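Local coordinates for protein flagellin hook IN motif family (Aeromonas hydrophila subsp. hydrophila, PDB 6XI1) that forms a calcium-binding chain of tandem beta-sandwich repeats in an RTX adhesin, probably extending the adhesin toward its target, at residues Asp129-Thr134 and Leu156-Val161; Ala167-Gly172 and Phe214-Val219. One frame throughout, in Å; residues are numbered along the deposited sequence.

Contact 1: Asp129-Thr134 and Leu156-Val161. With CA (calcium ion), chain Q; CA (calcium ion), chain M; CA (calcium ion), chain L.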
loop_
_atom_site.group_PDB
_atom_site.type_symbol
_atom_site.label_atom_id
_atom_site.label_comp_id
_atom_site.label_asym_id
_atom_site.label_seq_id
_atom_site.Cartn_x
_atom_site.Cartn_y
_atom_site.Cartn_z
ATOM N N ASP A 129 -28.869 -29.288 -25.960
ATOM C CA ASP A 129 -27.632 -29.825 -25.357
ATOM C C ASP A 129 -26.901 -28.613 -24.794
ATOM O O ASP A 129 -26.740 -27.584 -25.545
ATOM C CB ASP A 129 -26.780 -30.580 -26.383
ATOM C CG ASP A 129 -27.324 -31.969 -26.718
ATOM O OD1 ASP A 129 -28.320 -32.027 -27.436
ATOM O OD2 ASP A 129 -26.758 -32.971 -26.209
ATOM N N ALA A 130 -26.531 -28.697 -23.524
ATOM C CA ALA A 130 -25.709 -27.662 -22.859
ATOM C C ALA A 130 -24.439 -27.421 -23.684
ATOM O O ALA A 130 -23.768 -28.376 -24.131
ATOM C CB ALA A 130 -25.383 -28.091 -21.438
ATOM N N ALA A 131 -24.062 -26.166 -23.840
ATOM C CA ALA A 131 -22.736 -25.793 -24.381
ATOM C C ALA A 131 -21.632 -26.344 -23.451
ATOM O O ALA A 131 -21.857 -26.492 -22.219
ATOM C CB ALA A 131 -22.645 -24.301 -24.551
ATOM N N VAL A 132 -20.479 -26.633 -24.024
ATOM C CA VAL A 132 -19.252 -27.041 -23.296
ATOM C C VAL A 132 -18.273 -25.863 -23.377
ATOM O O VAL A 132 -17.807 -25.531 -24.499
ATOM C CB VAL A 132 -18.638 -28.340 -23.842
ATOM C CG1 VAL A 132 -17.330 -28.682 -23.131
ATOM C CG2 VAL A 132 -19.645 -29.482 -23.701
ATOM N N ILE A 133 -18.046 -25.224 -22.239
ATOM C CA ILE A 133 -17.206 -23.992 -22.142
ATOM C C ILE A 133 -15.894 -24.327 -21.425
ATOM O O ILE A 133 -15.930 -24.878 -20.311
ATOM C CB ILE A 133 -17.945 -22.836 -21.454
ATOM C CG1 ILE A 133 -19.263 -22.525 -22.164
ATOM C CG2 ILE A 133 -17.035 -21.613 -21.411
ATOM C CD1 ILE A 133 -20.226 -21.621 -21.394
ATOM N N THR A 134 -14.780 -24.024 -22.064
ATOM C CA THR A 134 -13.436 -24.348 -21.567
ATOM C C THR A 134 -12.550 -23.108 -21.768
ATOM O O THR A 134 -13.013 -22.097 -22.373
ATOM C CB THR A 134 -12.873 -25.590 -22.288
ATOM O OG1 THR A 134 -12.761 -25.226 -23.648
ATOM C CG2 THR A 134 -13.739 -26.826 -22.224
ATOM N N LEU A 156 -12.094 -17.767 -23.507
ATOM C CA LEU A 156 -12.937 -18.965 -23.356
ATOM C C LEU A 156 -13.248 -19.505 -24.748
ATOM O O LEU A 156 -13.244 -18.745 -25.728
ATOM C CB LEU A 156 -14.225 -18.627 -22.640
ATOM C CG LEU A 156 -14.039 -18.247 -21.167
ATOM C CD1 LEU A 156 -15.378 -17.817 -20.594
ATOM C CD2 LEU A 156 -13.521 -19.441 -20.382
ATOM N N SER A 157 -13.539 -20.771 -24.826
ATOM C CA SER A 157 -14.008 -21.335 -26.105
ATOM C C SER A 157 -15.232 -22.173 -25.765
ATOM O O SER A 157 -15.415 -22.593 -24.592
ATOM C CB SER A 157 -12.924 -22.099 -26.830
ATOM O OG SER A 157 -12.594 -23.224 -26.061
ATOM N N VAL A 158 -16.099 -22.301 -26.736
ATOM C CA VAL A 158 -17.401 -22.984 -26.529
ATOM C C VAL A 158 -17.646 -23.907 -27.724
ATOM O O VAL A 158 -17.479 -23.452 -28.853
ATOM C CB VAL A 158 -18.511 -21.953 -26.319
ATOM C CG1 VAL A 158 -18.554 -20.884 -27.407
ATOM C CG2 VAL A 158 -19.831 -22.640 -26.135
ATOM N N THR A 159 -18.111 -25.111 -27.422
ATOM C CA THR A 159 -18.726 -26.052 -28.374
ATOM C C THR A 159 -20.171 -26.242 -27.951
ATOM O O THR A 159 -20.451 -26.220 -26.760
ATOM C CB THR A 159 -17.902 -27.347 -28.427
ATOM O OG1 THR A 159 -17.957 -28.067 -27.197
ATOM C CG2 THR A 159 -16.450 -27.073 -28.755
ATOM N N ASP A 160 -21.029 -26.531 -28.916
ATOM C CA ASP A 160 -22.449 -26.856 -28.691
ATOM C C ASP A 160 -22.901 -27.776 -29.820
ATOM O O ASP A 160 -22.985 -27.338 -30.950
ATOM C CB ASP A 160 -23.290 -25.576 -28.627
ATOM C CG ASP A 160 -24.645 -25.799 -28.014
ATOM O OD1 ASP A 160 -25.331 -26.798 -28.411
ATOM O OD2 ASP A 160 -25.065 -24.911 -27.213
ATOM N N VAL A 161 -23.257 -28.993 -29.464
ATOM C CA VAL A 161 -23.632 -30.037 -30.454
ATOM C C VAL A 161 -24.892 -29.596 -31.174
ATOM O O VAL A 161 -25.086 -30.084 -32.263
ATOM C CB VAL A 161 -23.772 -31.426 -29.823
ATOM C CG1 VAL A 161 -22.487 -31.861 -29.129
ATOM C CG2 VAL A 161 -24.966 -31.514 -28.917
HETATM CA CA CA Q . -27.221 -26.059 -27.003
HETATM CA CA CA M . -28.867 -34.264 -26.401
HETATM CA CA CA L . -29.768 -31.566 -29.288
HETATM O O HOH W 1 -22.894 -29.505 -26.549
HETATM O O HOH W 2 -29.685 -32.852 -24.526
HETATM O O HOH W 3 -27.792 -35.367 -24.629
#
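Asp129 and Asp160 share a calcium ion that bridges the two segments at one end of the contact. Asp129 gives its backbone O, 2.2 Å from the metal, while Asp160 straddles the same ion with OD1 and OD2, both at 2.5 Å. With CG anti to the backbone N (chi1 -163°), the Asp160 carboxylate is set where the carbonyl of Asp129 can meet it at the metal. Asn128, Asp162, Glu166 and Asp220 complete the site. The Asp129 carboxylate serves two further calciums: OD1 bridges them, and OD2 binds the one that also carries two waters. Glu37, Gln96 and Leu98 share in these sites, which therefore tie this repeat to the preceding one. Val161 CG2 lies against Asp129 CB at 3.3 Å, the two side chains crossing at about a right angle, and a water links Ala130 O to Val161 N.

Beyond the metal an antiparallel ladder takes over, with Val132 paired to Thr159 and Thr134 to Ser157 through two backbone bonds each. Between them, Ile133 and Val158 lie side by side, Ile133 CG1 to Val158 CG2 4.0 Å. This is the hairpin of strands 132-142 and 149-159; Phe169 and, from strand 223-231, His224 pack against its apolar face.

Contact 2: Ala167-Gly172 and Phe214-Val219; sequences AKFLAG and FTVASV. With GOL (glycerol), chain C.
Leu170 and Ala217 meet through the backbone, Leu170 N donating to Ala217 O over 2.9 Å. A second bond runs the other way across the pair, from Val219 N to Lys168 O at 3.0 Å; it is the more bent of the two, with an N-H...O angle of 142°. Together they bracket Phe169 and Ser218, whose CA atoms come within 4.0 Å of each other in a single bridge. Two CA-H...O contacts reinforce the pairing: Ser218 CA approaches Lys168 O, and Phe169 CA approaches Ala217 O.

Apolar contacts are looser and spread to both sides of this bridge. CG of Phe169 lies beside its backbone N (chi1 -69°), and the ring lies obliquely by the end of strand 209-217, CD1 near Ala217 O and CE1 4.2 Å from Val216 CG2. Ile186 of strand 183-186 also packs against that ring. Leu170 instead spreads its branches along the outer side, CD1 near Ala217 CB and CD2 over Val219, while Val219 CG2 rests on Lys168 CB at 3.9 Å.

A glycerol, probably from the crystallisation liquor, continues the polar pairing where the backbones diverge. Its O3 accepts from Ala217 N at 2.8 Å and donates to Leu170 O at 2.6 Å. Gly172, close to glycerol O1, has backbone angles at which a CB would press on the preceding carbonyl O.

A loop joined to a strand end by one isolated bridge, with an aromatic ring turned into the core, here closes one end of a cadherin-like beta-sandwich.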
loop_
_atom_site.group_PDB
_atom_site.type_symbol
_atom_site.label_atom_id
_atom_site.label_comp_id
_atom_site.label_asym_id
_atom_site.label_seq_id
_atom_site.Cartn_x
_atom_site.Cartn_y
_atom_site.Cartn_z
ATOM N N ALA A 167 -22.905 -22.208 -30.776
ATOM C CA ALA A 167 -21.509 -22.406 -30.296
ATOM C C ALA A 167 -20.829 -21.035 -30.295
ATOM O O ALA A 167 -19.852 -20.827 -31.041
ATOM C CB ALA A 167 -20.743 -23.439 -31.131
ATOM N N LYS A 168 -21.396 -20.087 -29.525
ATOM C CA LYS A 168 -20.939 -18.689 -29.507
ATOM C C LYS A 168 -21.333 -18.142 -28.133
ATOM O O LYS A 168 -22.288 -18.700 -27.538
ATOM C CB LYS A 168 -21.702 -17.784 -30.490
ATOM C CG LYS A 168 -21.619 -18.116 -31.965
ATOM C CD LYS A 168 -22.071 -16.935 -32.816
ATOM C CE LYS A 168 -23.455 -17.057 -33.410
ATOM N NZ LYS A 168 -23.396 -17.393 -34.857
ATOM N N PHE A 169 -20.613 -17.136 -27.668
ATOM C CA PHE A 169 -21.017 -16.415 -26.441
ATOM C C PHE A 169 -22.046 -15.353 -26.827
ATOM O O PHE A 169 -21.939 -14.771 -27.937
ATOM C CB PHE A 169 -19.808 -15.823 -25.729
ATOM C CG PHE A 169 -18.933 -16.882 -25.132
ATOM C CD1 PHE A 169 -19.236 -17.432 -23.895
ATOM C CD2 PHE A 169 -17.921 -17.447 -25.885
ATOM C CE1 PHE A 169 -18.427 -18.431 -23.367
ATOM C CE2 PHE A 169 -17.136 -18.460 -25.365
ATOM C CZ PHE A 169 -17.408 -18.956 -24.107
ATOM N N LEU A 170 -22.930 -15.020 -25.884
ATOM C CA LEU A 170 -23.676 -13.748 -25.910
ATOM C C LEU A 170 -22.670 -12.673 -25.570
ATOM O O LEU A 170 -22.067 -12.728 -24.437
ATOM C CB LEU A 170 -24.838 -13.792 -24.924
ATOM C CG LEU A 170 -25.888 -14.849 -25.246
ATOM C CD1 LEU A 170 -26.971 -14.888 -24.166
ATOM C CD2 LEU A 170 -26.476 -14.616 -26.640
ATOM N N ALA A 171 -22.422 -11.758 -26.501
ATOM C CA ALA A 171 -21.434 -10.693 -26.283
ATOM C C ALA A 171 -22.000 -9.717 -25.246
ATOM O O ALA A 171 -23.218 -9.404 -25.314
ATOM C CB ALA A 171 -21.092 -9.997 -27.563
ATOM N N GLY A 172 -21.162 -9.207 -24.353
ATOM C CA GLY A 172 -21.614 -8.197 -23.372
ATOM C C GLY A 172 -20.969 -8.395 -22.025
ATOM O O GLY A 172 -19.911 -8.998 -21.945
ATOM N N PHE A 214 -17.460 -13.212 -12.519
ATOM C CA PHE A 214 -18.293 -12.706 -13.609
ATOM C C PHE A 214 -18.862 -13.899 -14.368
ATOM O O PHE A 214 -18.052 -14.780 -14.757
ATOM C CB PHE A 214 -17.470 -11.783 -14.502
ATOM C CG PHE A 214 -16.925 -10.627 -13.721
ATOM C CD1 PHE A 214 -15.697 -10.735 -13.097
ATOM C CD2 PHE A 214 -17.682 -9.468 -13.555
ATOM C CE1 PHE A 214 -15.222 -9.721 -12.288
ATOM C CE2 PHE A 214 -17.186 -8.432 -12.769
ATOM C CZ PHE A 214 -15.969 -8.558 -12.138
ATOM N N THR A 215 -20.187 -13.944 -14.516
ATOM C CA THR A 215 -20.867 -15.067 -15.183
ATOM C C THR A 215 -21.147 -14.678 -16.619
ATOM O O THR A 215 -21.833 -13.674 -16.837
ATOM C CB THR A 215 -22.143 -15.479 -14.441
ATOM O OG1 THR A 215 -21.653 -15.902 -13.165
ATOM C CG2 THR A 215 -22.873 -16.611 -15.122
ATOM N N VAL A 216 -20.628 -15.461 -17.562
ATOM C CA VAL A 216 -20.930 -15.225 -19.006
ATOM C C VAL A 216 -21.839 -16.347 -19.495
ATOM O O VAL A 216 -21.931 -17.369 -18.798
ATOM C CB VAL A 216 -19.630 -15.087 -19.803
ATOM C CG1 VAL A 216 -18.834 -13.877 -19.347
ATOM C CG2 VAL A 216 -18.803 -16.339 -19.767
ATOM N N ALA A 217 -22.420 -16.204 -20.687
ATOM C CA ALA A 217 -23.373 -17.187 -21.237
ATOM C C ALA A 217 -23.119 -17.434 -22.726
ATOM O O ALA A 217 -22.754 -16.489 -23.444
ATOM C CB ALA A 217 -24.796 -16.739 -21.028
ATOM N N SER A 218 -23.331 -18.676 -23.130
ATOM C CA SER A 218 -23.395 -19.075 -24.561
ATOM C C SER A 218 -24.797 -18.726 -25.057
ATOM O O SER A 218 -25.686 -18.339 -24.216
ATOM C CB SER A 218 -23.067 -20.513 -24.756
ATOM O OG SER A 218 -23.990 -21.360 -24.116
ATOM N N VAL A 219 -25.023 -18.835 -26.372
ATOM C CA VAL A 219 -26.323 -18.505 -27.011
ATOM C C VAL A 219 -27.473 -19.241 -26.299
ATOM O O VAL A 219 -28.534 -18.620 -26.140
ATOM C CB VAL A 219 -26.297 -18.865 -28.517
ATOM C CG1 VAL A 219 -27.710 -18.920 -29.129
ATOM C CG2 VAL A 219 -25.401 -17.913 -29.259
HETATM C C1 GOL C . -24.010 -11.055 -21.862
HETATM O O1 GOL C . -23.648 -9.819 -21.329
HETATM C C2 GOL C . -23.511 -12.010 -20.861
HETATM O O2 GOL C . -24.567 -12.928 -20.599
HETATM C C3 GOL C . -22.137 -12.491 -21.287
HETATM O O3 GOL C . -22.135 -13.697 -22.008
#

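Overall arrangement
Contacts 1 and 2 lie in the second of four tandem cadherin-like repeats, their centres 10 Å apart and both near the end that faces the first repeat. They follow in series along the chain: contact 1 closes at Val161, and contact 2 opens a few residues later at Ala167. Both reach the same sheet, contact 1 through the hairpin of strands 132-142 and 149-159, contact 2 through strand 209-217. Packing joins them directly, with Phe169 CZ 3.5 Å from Leu156 CB and Ser218 OG 3.3 Å from Ala131 CB. Here the sandwich core packs directly behind the calcium-bound junction, consistent with calcium holding successive repeats in an extended row.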